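Local coordinates for protein imidazolonepropionase (PDB 2Q09) that catalyses the metal-dependent hydrolysis of imidazolone-5-propanoate to N-formimidoyl-L-glutamate, the third step of histidine degradation, at residues P66-D70 with E133-T137; A123-K128 with L161-I167; M371-F375 with V400-E404; V8-T13 with W56-K62; E116-F120 with R156-L161. All coordinates share one frame; numbering follows the deposited sequence.

Contact 1: residues P66-D70 with E133-T137; sequences PGLID and EGVTT
T136 turns its hydroxyl straight at the backbone of G67: OG1 stands 3.2 Å from G67 CA, in the very space that any side chain at G67 would need. The torsion that does this is chi1 of 51°, which sets OG1 between the backbone N and the carbonyl carbon of T136 and leaves the methyl CG2 on the flank. One residue on, L68 swings its side chain to the face it shares with V135. There its CB and CG cover the carbonyl of G134, and CD1 reaches the carbonyl oxygen of E133 at 3.7 Å; L68 CB and V135 CG2 are more distant, 4.3 Å apart. I69 and T137 go to the other face and run alongside in the same direction, with I69 CG2 4.1 Å from T137 CB. Between the two faces runs the parallel pairing. L68 N gives a hydrogen bond to G134 O (2.9 Å), and L68 O takes one from T136 N in the carbonyl plane (2.8 Å), with a weak second one from T137 N. D70 N then reaches T137 O at 3.1 Å. The register slips by one residue between L68 and I69, a beta bulge, just after G134 has ended the preceding helix in a Schellman motif. The carboxylate of D70 is held by S315 and S316, from the strand end that carries the metal ligand D317. These are the first two parallel strands of an amidohydrolase TIM barrel, and strand 63-73 runs on to H72, which with H74 binds the iron.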
# COMPACT_ATOMS: atom_id res chain seq x y z
N PRO A 66 9.12 1.61 -13.33
CA PRO A 66 8.95 2.58 -12.24
C PRO A 66 9.17 1.79 -10.95
O PRO A 66 9.10 0.55 -10.98
CB PRO A 66 7.50 2.99 -12.36
CG PRO A 66 7.20 2.82 -13.82
CD PRO A 66 7.89 1.49 -14.13
N GLY A 67 9.45 2.47 -9.84
CA GLY A 67 9.65 1.76 -8.59
C GLY A 67 8.31 1.19 -8.18
O GLY A 67 7.27 1.79 -8.47
N LEU A 68 8.29 0.05 -7.50
CA LEU A 68 7.02 -0.55 -7.10
C LEU A 68 6.44 0.19 -5.89
O LEU A 68 7.17 0.79 -5.10
CB LEU A 68 7.20 -2.04 -6.78
CG LEU A 68 7.92 -2.87 -7.86
CD1 LEU A 68 7.88 -4.34 -7.46
CD2 LEU A 68 7.27 -2.66 -9.23
N ILE A 69 5.12 0.15 -5.79
CA ILE A 69 4.41 0.81 -4.71
C ILE A 69 3.45 -0.15 -4.00
O ILE A 69 2.62 -0.77 -4.65
CB ILE A 69 3.60 2.00 -5.29
CG1 ILE A 69 4.56 2.93 -6.04
CG2 ILE A 69 2.87 2.75 -4.18
CD1 ILE A 69 3.86 4.05 -6.80
N ASP A 70 3.58 -0.24 -2.67
CA ASP A 70 2.73 -1.09 -1.83
C ASP A 70 1.86 -0.10 -1.06
O ASP A 70 2.27 0.44 -0.03
CB ASP A 70 3.60 -1.91 -0.86
CG ASP A 70 2.90 -3.14 -0.33
OD1 ASP A 70 3.55 -3.89 0.43
OD2 ASP A 70 1.71 -3.36 -0.66
N GLU A 133 12.81 -5.96 -3.05
CA GLU A 133 11.88 -6.46 -4.06
C GLU A 133 11.63 -5.36 -5.08
O GLU A 133 11.04 -5.61 -6.13
CB GLU A 133 10.52 -6.82 -3.45
CG GLU A 133 10.48 -8.06 -2.61
CD GLU A 133 9.06 -8.62 -2.49
OE1 GLU A 133 8.11 -7.81 -2.40
OE2 GLU A 133 8.90 -9.85 -2.49
N GLY A 134 12.06 -4.14 -4.76
CA GLY A 134 11.86 -3.03 -5.68
C GLY A 134 10.81 -2.03 -5.22
O GLY A 134 10.44 -1.15 -5.99
N VAL A 135 10.33 -2.14 -3.99
CA VAL A 135 9.33 -1.19 -3.51
C VAL A 135 10.02 0.13 -3.14
O VAL A 135 10.95 0.14 -2.34
CB VAL A 135 8.59 -1.73 -2.27
CG1 VAL A 135 7.60 -0.68 -1.76
CG2 VAL A 135 7.83 -3.02 -2.63
N THR A 136 9.56 1.23 -3.74
CA THR A 136 10.17 2.53 -3.48
C THR A 136 9.25 3.47 -2.71
O THR A 136 9.69 4.51 -2.22
CB THR A 136 10.63 3.18 -4.80
OG1 THR A 136 9.54 3.17 -5.73
CG2 THR A 136 11.81 2.42 -5.38
N THR A 137 7.98 3.10 -2.62
CA THR A 137 7.00 3.88 -1.86
C THR A 137 6.10 2.88 -1.15
O THR A 137 5.54 1.97 -1.78
CB THR A 137 6.10 4.77 -2.76
OG1 THR A 137 6.89 5.79 -3.37
CG2 THR A 137 5.00 5.42 -1.92

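Contact 2: residues A123-K128 with L161-I167; sequences ALPRVK and LGEALPI
L165 reaches across to V127 and L124 from the end of helix 148-164, and its side chain carries much of this contact. Its CB points toward helix 116-133. With CG anti to the carbonyl carbon (chi1 -60°), the fork at the end is delivered between the side chains of that helix. CG itself brushes L124 CD2 at 4.2 Å. Beyond it the two methyls part company: CD1 drops onto V127, 3.6 Å from its CG1, and also meets L124 CD2 at 3.9 Å, while CD2 goes to the exposed K128 and lies 4.0 Å from its CE. That lysine stretches out fully extended and passes L165 at about a right angle, so only its CE comes against the leucine.

One turn earlier L161 repeats the scheme deeper in. Its CD1 presses on A123 CB (3.8 Å) and its CD2 on the CD2 methyl of L124, also at 3.8 Å, which makes L124 CD2 the methyl that both leucines share. V127 likewise serves two partners with one branch, since CG1 also faces I167 CG2 at 4.1 Å. Everything that meets across this interface is apolar, from the buried A123, V127, L161 and I167 out to the exposed lysine.

Both helices lie on the outside of the barrel. L161 leans on I140 and I167 on V138, both of strand 135-141, so the inner ends of the contact rest on that strand; I167 comes just before strand 168-176, and L75, in the loop after strand 63-73, touches A123 and V127.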
# COMPACT_ATOMS: atom_id res chain seq x y z
N ALA A 123 10.34 -3.00 12.78
CA ALA A 123 9.90 -2.72 11.42
C ALA A 123 11.02 -2.62 10.38
O ALA A 123 10.77 -2.86 9.20
CB ALA A 123 9.06 -1.42 11.40
N LEU A 124 12.22 -2.25 10.81
CA LEU A 124 13.35 -2.12 9.88
C LEU A 124 13.52 -3.31 8.93
O LEU A 124 13.46 -3.15 7.72
CB LEU A 124 14.67 -1.90 10.64
CG LEU A 124 14.91 -0.49 11.19
CD1 LEU A 124 16.23 -0.46 11.97
CD2 LEU A 124 14.95 0.50 10.03
N PRO A 125 13.73 -4.53 9.47
CA PRO A 125 13.91 -5.72 8.63
C PRO A 125 12.74 -6.00 7.69
O PRO A 125 12.93 -6.57 6.61
CB PRO A 125 14.10 -6.83 9.66
CG PRO A 125 13.30 -6.35 10.82
CD PRO A 125 13.70 -4.90 10.90
N ARG A 126 11.54 -5.61 8.09
CA ARG A 126 10.36 -5.82 7.25
C ARG A 126 10.44 -4.89 6.04
O ARG A 126 10.24 -5.32 4.90
CB ARG A 126 9.09 -5.55 8.05
CG ARG A 126 8.92 -6.50 9.26
CD ARG A 126 7.78 -6.07 10.19
NE ARG A 126 7.80 -6.85 11.43
CZ ARG A 126 7.24 -6.47 12.57
NH1 ARG A 126 6.60 -5.31 12.65
NH2 ARG A 126 7.33 -7.25 13.65
N VAL A 127 10.74 -3.62 6.28
CA VAL A 127 10.85 -2.67 5.18
C VAL A 127 12.01 -3.03 4.26
O VAL A 127 11.93 -2.81 3.05
CB VAL A 127 11.06 -1.23 5.70
CG1 VAL A 127 11.20 -0.26 4.52
CG2 VAL A 127 9.89 -0.82 6.57
N LYS A 128 13.08 -3.58 4.82
CA LYS A 128 14.23 -3.94 3.99
C LYS A 128 13.88 -5.04 3.00
O LYS A 128 14.45 -5.09 1.90
CB LYS A 128 15.41 -4.36 4.87
CG LYS A 128 16.03 -3.16 5.60
CD LYS A 128 17.26 -3.53 6.41
CE LYS A 128 17.80 -2.28 7.10
NZ LYS A 128 19.01 -2.55 7.92
N LEU A 161 11.03 5.61 9.69
CA LEU A 161 11.45 4.64 8.70
C LEU A 161 11.74 5.32 7.37
O LEU A 161 12.73 5.00 6.70
CB LEU A 161 10.37 3.57 8.52
CG LEU A 161 10.15 2.69 9.76
CD1 LEU A 161 8.85 1.90 9.63
CD2 LEU A 161 11.34 1.75 9.92
N GLY A 162 10.89 6.28 7.00
CA GLY A 162 11.07 7.00 5.76
C GLY A 162 12.32 7.87 5.77
O GLY A 162 12.87 8.19 4.72
N GLU A 163 12.77 8.25 6.96
CA GLU A 163 13.96 9.07 7.08
C GLU A 163 15.23 8.23 7.15
O GLU A 163 16.27 8.62 6.64
CB GLU A 163 13.87 9.95 8.34
CG GLU A 163 12.94 11.13 8.20
CD GLU A 163 13.38 12.09 7.11
OE1 GLU A 163 13.17 11.78 5.92
OE2 GLU A 163 13.96 13.14 7.45
N ALA A 164 15.12 7.06 7.78
CA ALA A 164 16.27 6.18 7.95
C ALA A 164 16.58 5.28 6.76
O ALA A 164 17.73 4.85 6.60
CB ALA A 164 16.08 5.33 9.20
N LEU A 165 15.59 5.00 5.92
CA LEU A 165 15.80 4.12 4.77
C LEU A 165 15.48 4.82 3.46
O LEU A 165 14.70 5.78 3.43
CB LEU A 165 14.92 2.86 4.91
CG LEU A 165 15.16 1.99 6.15
CD1 LEU A 165 14.11 0.89 6.22
CD2 LEU A 165 16.56 1.38 6.09
N PRO A 166 16.07 4.35 2.35
CA PRO A 166 15.84 4.95 1.03
C PRO A 166 14.50 4.49 0.45
O PRO A 166 14.45 3.71 -0.51
CB PRO A 166 17.03 4.45 0.22
CG PRO A 166 17.21 3.05 0.75
CD PRO A 166 17.05 3.25 2.26
N ILE A 167 13.41 4.98 1.03
CA ILE A 167 12.08 4.59 0.60
C ILE A 167 11.08 5.67 1.01
O ILE A 167 11.22 6.26 2.09
CB ILE A 167 11.73 3.20 1.24
CG1 ILE A 167 10.59 2.50 0.48
CG2 ILE A 167 11.40 3.38 2.72
CD1 ILE A 167 9.25 3.14 0.63

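Contact 3: residues M371-F375 with V400-E404; sequences MLADF and VNGEE
D374 takes hold of the turn through the amide of N401: its OD1 accepts from N401 N at 2.7 Å, the bond nearly straight (169°) and arriving nearly along the C-O axis of the carboxylate. The side-chain torsion explains the reach, for with CG anti to the carbonyl carbon (chi1 -75°) the carboxylate rises alongside V400 and N401. Its other oxygen, OD2, makes a salt bridge to R168, so the two ends of the carboxylate tie different parts of the chain. V400 keeps CG1 anti to its backbone N, which brings that methyl to 3.9 Å from D374 OD1. A373, the centre of an inverse gamma turn, presents its carbonyl to the next amide of the loop, G402 N to A373 O at 3.0 Å, and its methyl packs beside the same amide, CB to G402 N 3.4 Å. L372 packs against the side chain of N401. V400 to E403 is a type I' turn, and the backbone angles of G402 call for glycine. Putting an alanine at D374 would probably leave the amide of N401 without its acceptor and R168 without its carboxylate partner. The turn links strands 395-400 and 403-404 into a hairpin. D374 also bonds through its backbone to G67 and touches T136 of strand 135-141, while F375 opens strand 375-378, which runs between strands 63-73 and 395-400.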
# COMPACT_ATOMS: atom_id res chain seq x y z
N MSE A 371 8.04 13.51 -13.96
CA MSE A 371 7.69 12.78 -12.74
C MSE A 371 8.94 12.43 -11.94
O MSE A 371 10.05 12.48 -12.46
CB MSE A 371 6.90 11.52 -13.08
CG MSE A 371 5.53 11.84 -13.66
SE MSE A 371 4.41 10.26 -13.86
CE MSE A 371 3.59 10.26 -12.14
N LEU A 372 8.76 12.07 -10.67
CA LEU A 372 9.89 11.73 -9.81
C LEU A 372 10.71 10.57 -10.35
O LEU A 372 10.16 9.63 -10.95
CB LEU A 372 9.40 11.43 -8.39
CG LEU A 372 8.78 12.64 -7.67
CD1 LEU A 372 8.04 12.18 -6.42
CD2 LEU A 372 9.87 13.65 -7.32
N ALA A 373 12.02 10.63 -10.14
CA ALA A 373 12.92 9.60 -10.64
C ALA A 373 13.02 8.39 -9.72
O ALA A 373 14.06 8.14 -9.11
CB ALA A 373 14.31 10.20 -10.87
N ASP A 374 11.92 7.65 -9.63
CA ASP A 374 11.85 6.43 -8.83
C ASP A 374 11.72 5.30 -9.83
O ASP A 374 10.62 5.03 -10.34
CB ASP A 374 10.62 6.46 -7.90
CG ASP A 374 10.80 7.40 -6.72
OD1 ASP A 374 11.77 8.19 -6.73
OD2 ASP A 374 9.96 7.34 -5.79
N PHE A 375 12.83 4.65 -10.15
CA PHE A 375 12.78 3.56 -11.12
C PHE A 375 13.72 2.43 -10.76
O PHE A 375 14.58 2.56 -9.88
CB PHE A 375 13.08 4.10 -12.52
CG PHE A 375 14.40 4.80 -12.65
CD1 PHE A 375 15.56 4.08 -12.91
CD2 PHE A 375 14.48 6.18 -12.53
CE1 PHE A 375 16.79 4.74 -13.07
CE2 PHE A 375 15.69 6.85 -12.68
CZ PHE A 375 16.85 6.12 -12.95
N VAL A 400 15.81 6.11 -6.29
CA VAL A 400 14.75 6.83 -5.61
C VAL A 400 15.14 8.31 -5.59
O VAL A 400 16.23 8.67 -5.13
CB VAL A 400 14.56 6.30 -4.16
CG1 VAL A 400 13.52 7.13 -3.43
CG2 VAL A 400 14.14 4.83 -4.21
N ASN A 401 14.26 9.15 -6.10
CA ASN A 401 14.49 10.59 -6.18
C ASN A 401 15.77 10.89 -6.96
O ASN A 401 16.50 11.83 -6.64
CB ASN A 401 14.56 11.22 -4.79
CG ASN A 401 14.23 12.70 -4.81
OD1 ASN A 401 15.06 13.55 -4.51
ND2 ASN A 401 12.99 13.01 -5.18
N GLY A 402 16.04 10.07 -7.96
CA GLY A 402 17.22 10.26 -8.78
C GLY A 402 18.53 9.74 -8.23
O GLY A 402 19.57 9.91 -8.86
N GLU A 403 18.52 9.11 -7.06
CA GLU A 403 19.77 8.61 -6.49
C GLU A 403 19.80 7.10 -6.31
O GLU A 403 18.81 6.49 -5.88
CB GLU A 403 20.05 9.29 -5.15
CG GLU A 403 20.22 10.79 -5.25
CD GLU A 403 21.27 11.32 -4.31
OE1 GLU A 403 22.45 10.95 -4.47
OE2 GLU A 403 20.91 12.11 -3.41
N GLU A 404 20.95 6.50 -6.63
CA GLU A 404 21.13 5.06 -6.49
C GLU A 404 21.02 4.69 -5.02
O GLU A 404 21.53 5.40 -4.15
CB GLU A 404 22.51 4.66 -7.03
CG GLU A 404 22.85 3.19 -6.82
CD GLU A 404 21.91 2.26 -7.56
OE1 GLU A 404 21.99 2.18 -8.80
OE2 GLU A 404 21.07 1.61 -6.90

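Contact 4: residues V8-T13 with W56-K62; sequences VWLNVT and WQDMKGK
V8 sits over a face of W56: its CB lies over the five-membered ring, 3.5 Å from the centroid and only 8° off the normal, a CH-pi contact, and V8 CG2 comes within 3.4 Å of W56 CE2. L10 adds its CD2 at 3.8 Å from W56 CE3, approaching obliquely. An alanine in place of W56 would probably strip V8 and L10 of this cover and open a gap at the edge of the sheet. A second apolar group gathers round M59, a selenomethionine. Its CG lies in the plane of the W9 ring at the edge and 3.6 Å from V12 CG1, and its selenium completes a Met-aromatic contact at the same edge.

Backbone bonds form the second kind. Q57 N gives to V8 O and L10 N to Q57 O in parallel register, then M59 N to L10 O, and past the corner at N11 the amide of G61 takes up N11 O.

Polar side chains make the third. D58 holds CG anti to its backbone N (chi1 -175°), which carries OD1 to N11 ND2 for a straight bond of 2.8 Å, the donor above the carboxylate plane; K60 N reaches the same oxygen from the opposite face at 2.8 Å, closing an Asx turn. T13 OG1 then bonds to G61 O at 2.6 Å, and T13 N to K62 O. Buried W9 NE1 finds no partner in the model.

Strand 57-58 borders the small sheet of strands 7-10, 30-35 and 38-44, part of the beta domain that accompanies the catalytic barrel in many amidohydrolases.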
# COMPACT_ATOMS: atom_id res chain seq x y z
N VAL A 8 22.71 10.04 -15.91
CA VAL A 8 22.11 9.44 -17.10
C VAL A 8 22.32 7.93 -17.16
O VAL A 8 23.42 7.43 -16.92
CB VAL A 8 22.68 10.06 -18.41
CG1 VAL A 8 22.16 9.28 -19.62
CG2 VAL A 8 22.29 11.51 -18.52
N TRP A 9 21.23 7.23 -17.45
CA TRP A 9 21.25 5.78 -17.58
C TRP A 9 21.12 5.48 -19.06
O TRP A 9 20.08 5.73 -19.67
CB TRP A 9 20.08 5.16 -16.80
CG TRP A 9 20.33 5.07 -15.35
CD1 TRP A 9 20.75 3.96 -14.66
CD2 TRP A 9 20.28 6.13 -14.40
NE1 TRP A 9 20.96 4.28 -13.34
CE2 TRP A 9 20.68 5.61 -13.15
CE3 TRP A 9 19.93 7.49 -14.48
CZ2 TRP A 9 20.74 6.39 -11.99
CZ3 TRP A 9 19.99 8.27 -13.32
CH2 TRP A 9 20.40 7.72 -12.10
N LEU A 10 22.19 4.95 -19.65
CA LEU A 10 22.18 4.64 -21.07
C LEU A 10 21.71 3.22 -21.36
O LEU A 10 21.85 2.31 -20.54
CB LEU A 10 23.59 4.82 -21.66
CG LEU A 10 24.17 6.23 -21.70
CD1 LEU A 10 25.63 6.16 -22.12
CD2 LEU A 10 23.37 7.10 -22.66
N ASN A 11 21.15 3.04 -22.55
CA ASN A 11 20.65 1.76 -23.02
C ASN A 11 19.72 1.02 -22.06
O ASN A 11 20.00 -0.12 -21.69
CB ASN A 11 21.84 0.86 -23.39
CG ASN A 11 22.68 1.45 -24.50
OD1 ASN A 11 22.17 1.81 -25.56
ND2 ASN A 11 23.99 1.55 -24.27
N VAL A 12 18.64 1.66 -21.67
CA VAL A 12 17.65 1.01 -20.82
C VAL A 12 16.44 0.68 -21.68
O VAL A 12 16.08 1.45 -22.57
CB VAL A 12 17.18 1.93 -19.66
CG1 VAL A 12 18.31 2.15 -18.67
CG2 VAL A 12 16.67 3.24 -20.21
N THR A 13 15.85 -0.49 -21.45
CA THR A 13 14.65 -0.90 -22.18
C THR A 13 13.52 -0.56 -21.22
O THR A 13 13.17 -1.35 -20.34
CB THR A 13 14.65 -2.41 -22.47
OG1 THR A 13 15.83 -2.75 -23.21
CG2 THR A 13 13.42 -2.80 -23.27
N TRP A 56 28.17 8.51 -17.00
CA TRP A 56 26.90 8.03 -17.53
C TRP A 56 26.95 6.51 -17.48
O TRP A 56 27.89 5.90 -17.98
CB TRP A 56 26.71 8.51 -18.97
CG TRP A 56 26.28 9.95 -19.07
CD1 TRP A 56 26.37 10.90 -18.09
CD2 TRP A 56 25.68 10.60 -20.20
NE1 TRP A 56 25.86 12.09 -18.53
CE2 TRP A 56 25.42 11.93 -19.82
CE3 TRP A 56 25.32 10.17 -21.48
CZ2 TRP A 56 24.83 12.85 -20.69
CZ3 TRP A 56 24.73 11.09 -22.35
CH2 TRP A 56 24.48 12.41 -21.94
N GLN A 57 25.95 5.90 -16.87
CA GLN A 57 25.92 4.45 -16.73
C GLN A 57 25.21 3.69 -17.83
O GLN A 57 24.03 3.92 -18.10
CB GLN A 57 25.32 4.09 -15.37
CG GLN A 57 26.09 4.68 -14.21
CD GLN A 57 25.65 4.12 -12.89
OE1 GLN A 57 24.59 4.47 -12.37
NE2 GLN A 57 26.45 3.21 -12.34
N ASP A 58 25.93 2.77 -18.46
CA ASP A 58 25.40 1.95 -19.56
C ASP A 58 24.74 0.69 -19.01
O ASP A 58 25.43 -0.21 -18.55
CB ASP A 58 26.54 1.56 -20.50
CG ASP A 58 26.06 0.81 -21.72
OD1 ASP A 58 24.85 0.50 -21.80
OD2 ASP A 58 26.89 0.53 -22.61
N MSE A 59 23.42 0.63 -19.05
CA MSE A 59 22.71 -0.54 -18.54
C MSE A 59 22.70 -1.70 -19.52
O MSE A 59 22.19 -2.78 -19.22
CB MSE A 59 21.29 -0.15 -18.14
CG MSE A 59 21.24 0.82 -16.97
SE MSE A 59 22.15 0.14 -15.38
CE MSE A 59 23.78 1.16 -15.57
N LYS A 60 23.25 -1.47 -20.71
CA LYS A 60 23.34 -2.50 -21.74
C LYS A 60 22.02 -3.18 -22.11
O LYS A 60 21.97 -4.40 -22.32
CB LYS A 60 24.35 -3.57 -21.32
CG LYS A 60 25.72 -3.02 -20.94
CD LYS A 60 26.74 -4.15 -20.87
CE LYS A 60 28.11 -3.70 -20.38
NZ LYS A 60 28.15 -3.52 -18.90
N GLY A 61 20.95 -2.40 -22.20
CA GLY A 61 19.67 -2.96 -22.58
C GLY A 61 18.78 -3.53 -21.48
O GLY A 61 17.68 -3.99 -21.78
N LYS A 62 19.24 -3.50 -20.23
CA LYS A 62 18.45 -4.04 -19.12
C LYS A 62 17.10 -3.34 -19.02
O LYS A 62 16.97 -2.14 -19.27
CB LYS A 62 19.14 -3.86 -17.77
CG LYS A 62 20.58 -4.31 -17.66
CD LYS A 62 20.74 -5.80 -17.52
CE LYS A 62 22.07 -6.11 -16.83
NZ LYS A 62 23.21 -5.37 -17.44

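Contact 5: residues E116-F120 with R156-L161; sequences EDQLF and RVARRL
R160 bends at chi3 (85°), and that bend folds its guanidinium back over F120, whose ring is turned toward helix 148-164 by a chi1 of 175°. E116 instead runs out extended, carrying its carboxylate across to R156 and R160. The motif is a salt-bridge network of four residues, E116, D117, R156 and R160, spanning two neighbouring helices on the outside of the TIM barrel; the short segments pass with their axes 9.5 Å apart.

The two acids divide the arginines unevenly. E116 OE1 accepts from R156 NE at 2.9 Å; the oxygen lies at the edge of that guanidinium, near its plane, while the N-H comes from above the carboxylate plane. The other oxygen, E116 OE2, makes a longer salt bridge to R160 NH1, 3.6 Å. D117 OD1 is shared by both terminal nitrogens of R160, NH1 at 2.8 Å and NH2 more weakly, with carboxylate and guanidinium planes almost perpendicular. R160 is thus fixed at its edge by two carboxylates and on one face by F120: the guanidinium stacks on the ring, planes 18° apart, and the stack is off-centre, with R160 CZ 4.3 Å from the ring centroid in a cation-pi contact.

Below this charged rim the packing is apolar. V157 pushes CG2 between the E116 side chain, 3.5 Å from CG, and L119 CB at 3.9 Å, and turns CG1 to the backbone of F120. L161, further along the helix, runs antiparallel to the F120 side chain and sets its CD2 3.6 Å from F120 CE1.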
# COMPACT_ATOMS: atom_id res chain seq x y z
N GLU A 116 8.46 3.20 21.23
CA GLU A 116 8.58 3.73 19.88
C GLU A 116 9.87 3.21 19.24
O GLU A 116 9.88 2.81 18.08
CB GLU A 116 8.60 5.26 19.90
CG GLU A 116 8.50 5.87 18.51
CD GLU A 116 8.52 7.39 18.53
OE1 GLU A 116 7.67 7.98 19.24
OE2 GLU A 116 9.38 7.98 17.85
N ASP A 117 10.96 3.21 20.02
CA ASP A 117 12.24 2.72 19.51
C ASP A 117 12.18 1.23 19.17
O ASP A 117 12.82 0.79 18.22
CB ASP A 117 13.37 2.94 20.53
CG ASP A 117 13.73 4.40 20.71
OD1 ASP A 117 13.42 5.21 19.81
OD2 ASP A 117 14.33 4.74 21.75
N GLN A 118 11.44 0.46 19.96
CA GLN A 118 11.31 -0.97 19.72
C GLN A 118 10.51 -1.26 18.44
O GLN A 118 10.86 -2.17 17.68
CB GLN A 118 10.62 -1.67 20.90
CG GLN A 118 11.49 -1.80 22.15
CD GLN A 118 10.75 -2.44 23.32
OE1 GLN A 118 9.68 -1.99 23.71
NE2 GLN A 118 11.34 -3.50 23.89
N LEU A 119 9.44 -0.52 18.20
CA LEU A 119 8.63 -0.71 17.00
C LEU A 119 9.45 -0.41 15.75
O LEU A 119 9.32 -1.08 14.73
CB LEU A 119 7.39 0.18 17.04
CG LEU A 119 6.32 -0.20 18.07
CD1 LEU A 119 5.22 0.85 18.07
CD2 LEU A 119 5.76 -1.58 17.76
N PHE A 120 10.30 0.61 15.85
CA PHE A 120 11.17 1.01 14.75
C PHE A 120 12.13 -0.12 14.40
O PHE A 120 12.29 -0.48 13.23
CB PHE A 120 11.96 2.26 15.14
CG PHE A 120 12.98 2.69 14.13
CD1 PHE A 120 12.59 3.34 12.96
CD2 PHE A 120 14.33 2.42 14.33
CE1 PHE A 120 13.54 3.73 12.01
CE2 PHE A 120 15.28 2.80 13.39
CZ PHE A 120 14.89 3.45 12.23
N ARG A 156 4.75 8.16 14.08
CA ARG A 156 6.10 8.69 14.22
C ARG A 156 7.12 7.65 13.78
O ARG A 156 8.12 7.98 13.16
CB ARG A 156 6.37 9.12 15.66
CG ARG A 156 5.71 10.45 16.03
CD ARG A 156 6.32 11.06 17.29
NE ARG A 156 5.99 10.28 18.48
CZ ARG A 156 4.86 10.40 19.16
NH1 ARG A 156 3.93 11.26 18.78
NH2 ARG A 156 4.66 9.64 20.23
N VAL A 157 6.88 6.38 14.11
CA VAL A 157 7.80 5.33 13.71
C VAL A 157 7.81 5.26 12.18
O VAL A 157 8.86 5.06 11.57
CB VAL A 157 7.38 3.95 14.26
CG1 VAL A 157 8.21 2.83 13.60
CG2 VAL A 157 7.59 3.90 15.77
N ALA A 158 6.64 5.42 11.57
CA ALA A 158 6.54 5.38 10.11
C ALA A 158 7.40 6.49 9.50
O ALA A 158 8.18 6.24 8.58
CB ALA A 158 5.08 5.52 9.68
N ARG A 159 7.27 7.71 10.02
CA ARG A 159 8.08 8.82 9.52
C ARG A 159 9.56 8.50 9.71
O ARG A 159 10.38 8.81 8.85
CB ARG A 159 7.77 10.12 10.28
CG ARG A 159 6.39 10.72 10.03
CD ARG A 159 6.17 11.13 8.57
NE ARG A 159 4.90 11.86 8.44
CZ ARG A 159 4.16 11.92 7.34
NH1 ARG A 159 4.55 11.28 6.23
NH2 ARG A 159 3.03 12.60 7.34
N ARG A 160 9.91 7.90 10.85
CA ARG A 160 11.30 7.54 11.14
C ARG A 160 11.85 6.57 10.10
O ARG A 160 13.01 6.68 9.68
CB ARG A 160 11.44 6.89 12.52
CG ARG A 160 11.88 7.84 13.60
CD ARG A 160 11.83 7.17 14.98
NE ARG A 160 13.02 6.41 15.32
CZ ARG A 160 13.16 5.76 16.48
NH1 ARG A 160 12.20 5.80 17.39
NH2 ARG A 160 14.28 5.10 16.74
N LEU A 161 11.03 5.61 9.69
CA LEU A 161 11.45 4.64 8.70
C LEU A 161 11.74 5.32 7.37
O LEU A 161 12.73 5.00 6.70
CB LEU A 161 10.37 3.57 8.52
CG LEU A 161 10.15 2.69 9.76
CD1 LEU A 161 8.85 1.90 9.63
CD2 LEU A 161 11.34 1.75 9.92

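Overall arrangement
Along the chain contact 4 closes first, contacts 1, 2 and 5 interleave after it, and contact 3 comes last. Contacts 2 and 5 lie on the same pair of helices, 116-133 and 148-164, share L161, and have centres about 9 Å apart. Contact 1 joins the barrel strands 63-73 and 135-141, and its T136 and T137 touch I167 of contact 2. Contact 3 borders contact 1, about 11 Å between centres, and contact 4 through F375 against W9. Contacts 4 and 5 are farthest apart, about 36 Å between centres. The set thus runs from the outer helices through the barrel strands into the beta domain, which is built from both chain ends.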